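Local coordinates for protein CpuTA1 (Curtobacterium pusillum, PDB 5K3W) that belongs to the class IV aminotransferase family and holds pyridoxal-5'-phosphate in a pocket of its chain, at residues 68-71 with 72-75; 87-90 with 91-94; 239-242 with 243-246. All coordinates share one frame; numbering follows the deposited sequence.

Contact 1 (68-71 with 72-75); sequences ALEL and HLGR. With PLP (pyridoxal-5'-phosphate), chain C.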
loop_
_atom_site.group_PDB
_atom_site.type_symbol
_atom_site.label_atom_id
_atom_site.label_comp_id
_atom_site.label_asym_id
_atom_site.label_seq_id
_atom_site.Cartn_x
_atom_site.Cartn_y
_atom_site.Cartn_z
ATOM N N ALA A 68 10.934 -17.242 -16.109
ATOM C CA ALA A 68 9.823 -16.515 -16.714
ATOM C C ALA A 68 10.118 -15.018 -16.797
ATOM O O ALA A 68 9.225 -14.180 -16.630
ATOM C CB ALA A 68 8.520 -16.776 -15.947
ATOM N N LEU A 69 11.378 -14.680 -17.081
ATOM C CA LEU A 69 11.818 -13.291 -16.963
ATOM C C LEU A 69 10.971 -12.357 -17.819
ATOM O O LEU A 69 10.608 -11.261 -17.376
ATOM C CB LEU A 69 13.304 -13.162 -17.327
ATOM C CG LEU A 69 13.890 -11.750 -17.175
ATOM C CD1 LEU A 69 13.706 -11.230 -15.753
ATOM C CD2 LEU A 69 15.355 -11.653 -17.585
ATOM N N GLU A 70 10.646 -12.768 -19.047
ATOM C CA GLU A 70 9.917 -11.872 -19.944
ATOM C C GLU A 70 8.477 -11.671 -19.480
ATOM O O GLU A 70 7.959 -10.555 -19.540
ATOM C CB GLU A 70 9.962 -12.404 -21.385
ATOM C CG GLU A 70 9.341 -11.486 -22.437
ATOM C CD GLU A 70 10.159 -10.214 -22.715
ATOM O OE1 GLU A 70 11.354 -10.151 -22.371
ATOM O OE2 GLU A 70 9.604 -9.261 -23.288
ATOM N N LEU A 71 7.815 -12.739 -19.026
ATOM C CA LEU A 71 6.500 -12.603 -18.403
ATOM C C LEU A 71 6.540 -11.630 -17.229
ATOM O O LEU A 71 5.694 -10.732 -17.127
ATOM C CB LEU A 71 6.004 -13.958 -17.920
ATOM C CG LEU A 71 5.178 -14.860 -18.813
ATOM C CD1 LEU A 71 4.576 -15.935 -17.919
ATOM C CD2 LEU A 71 4.090 -14.048 -19.522
ATOM N N HIS A 72 7.503 -11.810 -16.310
ATOM C CA HIS A 72 7.603 -10.895 -15.178
ATOM C C HIS A 72 7.766 -9.454 -15.657
ATOM O O HIS A 72 7.108 -8.540 -15.142
ATOM C CB HIS A 72 8.766 -11.287 -14.255
ATOM C CG HIS A 72 8.467 -12.436 -13.333
ATOM N ND1 HIS A 72 7.662 -12.316 -12.217
ATOM C CD2 HIS A 72 8.886 -13.724 -13.350
ATOM C CE1 HIS A 72 7.582 -13.481 -11.598
ATOM N NE2 HIS A 72 8.322 -14.351 -12.262
ATOM N N LEU A 73 8.640 -9.225 -16.641
ATOM C CA LEU A 73 8.840 -7.862 -17.127
ATOM C C LEU A 73 7.576 -7.325 -17.758
ATOM O O LEU A 73 7.246 -6.147 -17.594
ATOM C CB LEU A 73 9.979 -7.808 -18.139
ATOM C CG LEU A 73 11.381 -8.097 -17.615
ATOM C CD1 LEU A 73 12.378 -7.927 -18.761
ATOM C CD2 LEU A 73 11.731 -7.203 -16.419
ATOM N N GLY A 74 6.879 -8.168 -18.526
ATOM C CA GLY A 74 5.617 -7.748 -19.106
ATOM C C GLY A 74 4.627 -7.322 -18.044
ATOM O O GLY A 74 3.938 -6.307 -18.197
ATOM N N ARG A 75 4.565 -8.080 -16.936
ATOM C CA ARG A 75 3.616 -7.776 -15.876
ATOM C C ARG A 75 4.058 -6.570 -15.064
ATOM O O ARG A 75 3.211 -5.814 -14.581
ATOM C CB ARG A 75 3.408 -8.994 -14.971
ATOM C CG ARG A 75 2.240 -8.838 -14.008
ATOM C CD ARG A 75 2.013 -10.087 -13.164
ATOM N NE ARG A 75 3.129 -10.373 -12.267
ATOM C CZ ARG A 75 3.272 -11.504 -11.576
ATOM N NH1 ARG A 75 2.370 -12.472 -11.673
ATOM N NH2 ARG A 75 4.320 -11.667 -10.780
HETATM N N1 PLP C . -1.112 -12.802 -6.320
HETATM C C2 PLP C . -0.414 -11.768 -5.769
HETATM C C2A PLP C . -1.135 -10.661 -5.023
HETATM C C3 PLP C . 0.960 -11.727 -5.912
HETATM O O3 PLP C . 1.642 -10.641 -5.343
HETATM C C4 PLP C . 1.610 -12.720 -6.605
HETATM C C4A PLP C . 3.105 -12.753 -6.773
HETATM C C5 PLP C . 0.915 -13.756 -7.150
HETATM C C6 PLP C . -0.462 -13.786 -7.006
HETATM C C5A PLP C . 1.655 -14.863 -7.894
HETATM O O4P PLP C . 2.413 -14.375 -8.986
HETATM P P PLP C . 3.743 -15.124 -9.450
HETATM O O1P PLP C . 3.479 -16.599 -9.657
HETATM O O2P PLP C . 4.852 -14.942 -8.443
HETATM O O3P PLP C . 4.195 -14.560 -10.772
#

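Contact 2 (87-90 with 91-94); sequences EPDA and AVWR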
loop_
_atom_site.group_PDB
_atom_site.type_symbol
_atom_site.label_atom_id
_atom_site.label_comp_id
_atom_site.label_asym_id
_atom_site.label_seq_id
_atom_site.Cartn_x
_atom_site.Cartn_y
_atom_site.Cartn_z
ATOM N N GLU A 87 6.132 3.898 -18.796
ATOM C CA GLU A 87 6.512 2.572 -19.257
ATOM C C GLU A 87 7.907 2.188 -18.760
ATOM O O GLU A 87 8.884 2.869 -19.106
ATOM C CB GLU A 87 6.471 2.593 -20.778
ATOM C CG GLU A 87 6.497 1.267 -21.481
ATOM C CD GLU A 87 6.016 1.400 -22.924
ATOM O OE1 GLU A 87 5.729 0.361 -23.557
ATOM O OE2 GLU A 87 5.915 2.545 -23.422
ATOM N N PRO A 88 8.055 1.117 -17.974
ATOM C CA PRO A 88 9.408 0.666 -17.617
ATOM C C PRO A 88 10.192 0.268 -18.862
ATOM O O PRO A 88 9.673 -0.391 -19.765
ATOM C CB PRO A 88 9.161 -0.531 -16.683
ATOM C CG PRO A 88 7.771 -0.954 -16.936
ATOM C CD PRO A 88 7.011 0.249 -17.400
ATOM N N ASP A 89 11.444 0.705 -18.915
ATOM C CA ASP A 89 12.347 0.372 -20.020
ATOM C C ASP A 89 12.742 -1.094 -19.900
ATOM O O ASP A 89 13.670 -1.442 -19.164
ATOM C CB ASP A 89 13.570 1.284 -19.980
ATOM C CG ASP A 89 14.382 1.250 -21.267
ATOM O OD1 ASP A 89 14.440 0.193 -21.939
ATOM O OD2 ASP A 89 14.976 2.300 -21.596
ATOM N N ALA A 90 12.031 -1.968 -20.622
ATOM C CA ALA A 90 12.193 -3.406 -20.416
ATOM C C ALA A 90 13.639 -3.846 -20.609
ATOM O O ALA A 90 14.105 -4.763 -19.925
ATOM C CB ALA A 90 11.263 -4.183 -21.356
ATOM N N ALA A 91 14.366 -3.193 -21.520
ATOM C CA ALA A 91 15.735 -3.594 -21.823
ATOM C C ALA A 91 16.703 -3.193 -20.719
ATOM O O ALA A 91 17.742 -3.838 -20.549
ATOM C CB ALA A 91 16.179 -2.987 -23.155
ATOM N N VAL A 92 16.406 -2.119 -19.990
ATOM C CA VAL A 92 17.220 -1.764 -18.832
ATOM C C VAL A 92 16.959 -2.737 -17.688
ATOM O O VAL A 92 17.892 -3.253 -17.062
ATOM C CB VAL A 92 16.945 -0.314 -18.402
ATOM C CG1 VAL A 92 17.703 0.004 -17.121
ATOM C CG2 VAL A 92 17.335 0.648 -19.509
ATOM N N TRP A 93 15.682 -3.008 -17.405
ATOM C CA TRP A 93 15.352 -3.905 -16.306
ATOM C C TRP A 93 15.878 -5.320 -16.562
ATOM O O TRP A 93 16.433 -5.963 -15.657
ATOM C CB TRP A 93 13.841 -3.904 -16.081
ATOM C CG TRP A 93 13.353 -2.658 -15.425
ATOM C CD1 TRP A 93 12.794 -1.570 -16.038
ATOM C CD2 TRP A 93 13.381 -2.359 -14.018
ATOM N NE1 TRP A 93 12.474 -0.615 -15.101
ATOM C CE2 TRP A 93 12.819 -1.075 -13.854
ATOM C CE3 TRP A 93 13.817 -3.061 -12.883
ATOM C CZ2 TRP A 93 12.682 -0.470 -12.594
ATOM C CZ3 TRP A 93 13.682 -2.465 -11.629
ATOM C CH2 TRP A 93 13.122 -1.178 -11.494
ATOM N N ARG A 94 15.727 -5.816 -17.795
ATOM C CA ARG A 94 16.284 -7.123 -18.131
ATOM C C ARG A 94 17.786 -7.146 -17.873
ATOM O O ARG A 94 18.304 -8.021 -17.169
ATOM C CB ARG A 94 15.978 -7.464 -19.588
ATOM C CG ARG A 94 16.566 -8.788 -20.036
ATOM C CD ARG A 94 16.307 -9.068 -21.511
ATOM N NE ARG A 94 14.890 -8.979 -21.862
ATOM C CZ ARG A 94 14.369 -8.076 -22.696
ATOM N NH1 ARG A 94 15.141 -7.174 -23.293
ATOM N NH2 ARG A 94 13.068 -8.085 -22.947
#

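Contact 3 (239-242 with 243-246); sequences VFDF and FEER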
loop_
_atom_site.group_PDB
_atom_site.type_symbol
_atom_site.label_atom_id
_atom_site.label_comp_id
_atom_site.label_asym_id
_atom_site.label_seq_id
_atom_site.Cartn_x
_atom_site.Cartn_y
_atom_site.Cartn_z
ATOM N N VAL A 239 2.148 -23.814 -14.175
ATOM C CA VAL A 239 1.453 -24.961 -13.605
ATOM C C VAL A 239 0.466 -25.535 -14.603
ATOM O O VAL A 239 0.298 -26.755 -14.695
ATOM C CB VAL A 239 0.745 -24.591 -12.293
ATOM C CG1 VAL A 239 -0.226 -25.716 -11.906
ATOM C CG2 VAL A 239 1.762 -24.345 -11.198
ATOM N N PHE A 240 -0.230 -24.674 -15.344
ATOM C CA PHE A 240 -1.081 -25.184 -16.408
ATOM C C PHE A 240 -0.264 -25.970 -17.427
ATOM O O PHE A 240 -0.701 -27.022 -17.911
ATOM C CB PHE A 240 -1.841 -24.038 -17.072
ATOM C CG PHE A 240 -3.133 -23.697 -16.376
ATOM C CD1 PHE A 240 -3.389 -24.182 -15.104
ATOM C CD2 PHE A 240 -4.100 -22.925 -16.997
ATOM C CE1 PHE A 240 -4.573 -23.881 -14.457
ATOM C CE2 PHE A 240 -5.289 -22.627 -16.356
ATOM C CZ PHE A 240 -5.520 -23.105 -15.081
ATOM N N ASP A 241 0.936 -25.489 -17.756
ATOM C CA ASP A 241 1.757 -26.221 -18.710
ATOM C C ASP A 241 2.042 -27.625 -18.202
ATOM O O ASP A 241 1.944 -28.604 -18.955
ATOM C CB ASP A 241 3.055 -25.463 -18.990
ATOM C CG ASP A 241 2.832 -24.249 -19.869
ATOM O OD1 ASP A 241 3.756 -23.406 -19.993
ATOM O OD2 ASP A 241 1.718 -24.137 -20.434
ATOM N N PHE A 242 2.371 -27.747 -16.915
ATOM C CA PHE A 242 2.652 -29.060 -16.349
ATOM C C PHE A 242 1.460 -29.989 -16.524
ATOM O O PHE A 242 1.600 -31.108 -17.035
ATOM C CB PHE A 242 3.033 -28.918 -14.876
ATOM C CG PHE A 242 3.060 -30.215 -14.119
ATOM C CD1 PHE A 242 4.232 -30.940 -14.001
ATOM C CD2 PHE A 242 1.916 -30.704 -13.513
ATOM C CE1 PHE A 242 4.262 -32.128 -13.299
ATOM C CE2 PHE A 242 1.940 -31.894 -12.812
ATOM C CZ PHE A 242 3.115 -32.607 -12.707
ATOM N N PHE A 243 0.265 -29.529 -16.131
ATOM C CA PHE A 243 -0.904 -30.407 -16.127
ATOM C C PHE A 243 -1.367 -30.755 -17.543
ATOM O O PHE A 243 -1.776 -31.890 -17.800
ATOM C CB PHE A 243 -2.038 -29.775 -15.319
ATOM C CG PHE A 243 -1.906 -29.980 -13.829
ATOM C CD1 PHE A 243 -2.054 -31.242 -13.274
ATOM C CD2 PHE A 243 -1.651 -28.911 -12.986
ATOM C CE1 PHE A 243 -1.941 -31.443 -11.909
ATOM C CE2 PHE A 243 -1.528 -29.098 -11.612
ATOM C CZ PHE A 243 -1.676 -30.368 -11.071
ATOM N N GLU A 244 -1.331 -29.800 -18.473
ATOM C CA GLU A 244 -1.671 -30.133 -19.853
ATOM C C GLU A 244 -0.743 -31.213 -20.401
ATOM O O GLU A 244 -1.196 -32.159 -21.058
ATOM C CB GLU A 244 -1.618 -28.885 -20.724
ATOM C CG GLU A 244 -2.823 -27.973 -20.529
ATOM C CD GLU A 244 -2.532 -26.533 -20.915
ATOM O OE1 GLU A 244 -3.080 -25.619 -20.264
ATOM O OE2 GLU A 244 -1.748 -26.315 -21.866
ATOM N N GLU A 245 0.562 -31.099 -20.116
ATOM C CA GLU A 245 1.525 -32.101 -20.562
ATOM C C GLU A 245 1.164 -33.495 -20.073
ATOM O O GLU A 245 1.529 -34.488 -20.711
ATOM C CB GLU A 245 2.925 -31.741 -20.073
ATOM C CG GLU A 245 3.910 -31.420 -21.168
ATOM C CD GLU A 245 5.321 -31.263 -20.629
ATOM O OE1 GLU A 245 5.543 -31.592 -19.441
ATOM O OE2 GLU A 245 6.204 -30.811 -21.389
ATOM N N ARG A 246 0.476 -33.597 -18.938
ATOM C CA ARG A 246 0.037 -34.883 -18.420
ATOM C C ARG A 246 -1.427 -35.170 -18.731
ATOM O O ARG A 246 -2.043 -35.999 -18.053
ATOM C CB ARG A 246 0.282 -34.953 -16.917
ATOM C CG ARG A 246 1.689 -35.342 -16.547
ATOM C CD ARG A 246 1.962 -34.899 -15.141
ATOM N NE ARG A 246 3.208 -35.422 -14.588
ATOM C CZ ARG A 246 3.268 -36.218 -13.524
ATOM N NH1 ARG A 246 2.148 -36.597 -12.908
ATOM N NH2 ARG A 246 4.447 -36.630 -13.068
#

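Contact 1 (68-71 with 72-75)
A68 and H72 meet one helical turn apart, where helix 69-82 begins, and backbone bonds set the frame. From the N-cap position the carbonyl O of A68 receives H72 N at 2.9 Å, and L69, E70 and L71 accept in turn from L73, G74 and R75, the regular i to i+4 ladder. Side chains add to it: A68 CB lies against H72 CD2 at 4.0 Å, the same imidazole atom that is 3.3 Å from A68 O. The apolar pair is L69 with L73, CD1 of the first approaching CG of the second at 4.3 Å on another side of the helix.

R75 makes the polar contact with PLP. With CG anti to its own N (chi1 -169°) and a bend at chi3, it carries its guanidinium to the phosphate, whose P lies in the plane at the edge of the group. NH1 and NH2 both donate to PLP O3P, each at 2.9 Å, and NH1 makes a longer bond of 3.3 Å to PLP O4P. E57 accepts from H72 ND1 and forms a salt bridge with R75 NH2, so it joins the two side chains. H72 and R75 thus belong to the pyridoxal-5'-phosphate pocket, R75 at its phosphate end with two nitrogens on one oxygen.

Contact 2 (87-90 with 91-94)
D89, at the N-cap position of helix 90-108, lays its side chain against V92. Followed outward, D89 CB lies 3.8 Å from V92 CG2. The first torsion, with CG anti to the backbone N (chi1 -166°), brings D89 CG to 3.5 Å from the same methyl. The two side chains cross at about a right angle. At the tip the oxygens part: OD1 takes a weak capping bond from A91 N, 3.4 Å long, whereas OD2 lies against V92 CG2 and has a weak, long ion pair with R25.

D89 O accepts W93 N at 3.1 Å in a nearly straight bond (169°), takes a weak second bond from V92 N, and stands at the edge of the indole, 3.2 Å from W93 CD1. P88 CB packs obliquely on that ring, 3.7 Å from W93 NE1, whose own hydrogen bond goes to P12 O. The next carbonyl, A90 O, receives R94 N at 2.9 Å. The R94 chain, bent at chi3, sets its guanidinium with one face toward A90 O, and the group forms a salt bridge with E70 of helix 69-82. An aspartate accepting from the backbone N two residues ahead, just before the first helical residue, is a side-chain N-cap, here with a weak capping bond, and it opens helix 90-108.

Contact 3 (239-242 with 243-246)
F242 and F243, consecutive on helix 234-245, form a T-shaped pair. The edge of F242 is directed at the face of F243, with centroids 5.1 Å apart and planes at 87°. F242 CD2 leads the edge, standing over the centre of the F243 ring. The first torsions differ: CG of F242 is anti to its backbone N (chi1 168°), that of F243 beside it, and the rings converge from different directions.

Each ring has a second partner. V239 lies alongside F243, pointing the same way, and its CG1 reaches F243 CE2 at 3.6 Å; the backbone hydrogen bond from F243 N to V239 O joins the same pair. Toward the end of the helix R246 crosses F242. Its guanidinium, with its plane turned 25° from the ring, has F242 CZ over one face near the rim, and R246 NE is 3.4 Å from that carbon. The R246 N to F242 O bond is weak, as the helix gives way to loop, and the charged end is held by a salt bridge with D295.

F242 packs on L296 and V239 on L300 of helix 290-307, while F243 and F240 lie on V221 of strand 220-224, so the helix is placed between that helix and the sheet.

Overall arrangement
In chain order the three contacts run from contact 1 through contact 2 to contact 3, all in the part of the chain that belongs to the class IV aminotransferase family. Contacts 1 and 2, with centres 11 Å apart, open the successive helices 69-82 and 90-108. They touch through the E70 to R94 salt bridge and through L73, packed against W93 and R94. Contact 3 lies about 20 Å from contact 1 and 30 Å from contact 2, centre to centre, on helix 234-245 of the beta-alpha-beta unit between strands 220-224 and 250-253. That helix nevertheless shares the cofactor with contact 1: T234 and T235 at its start bind PLP, which is thus held by residues of two helices far apart in the chain, with R75 on its phosphate.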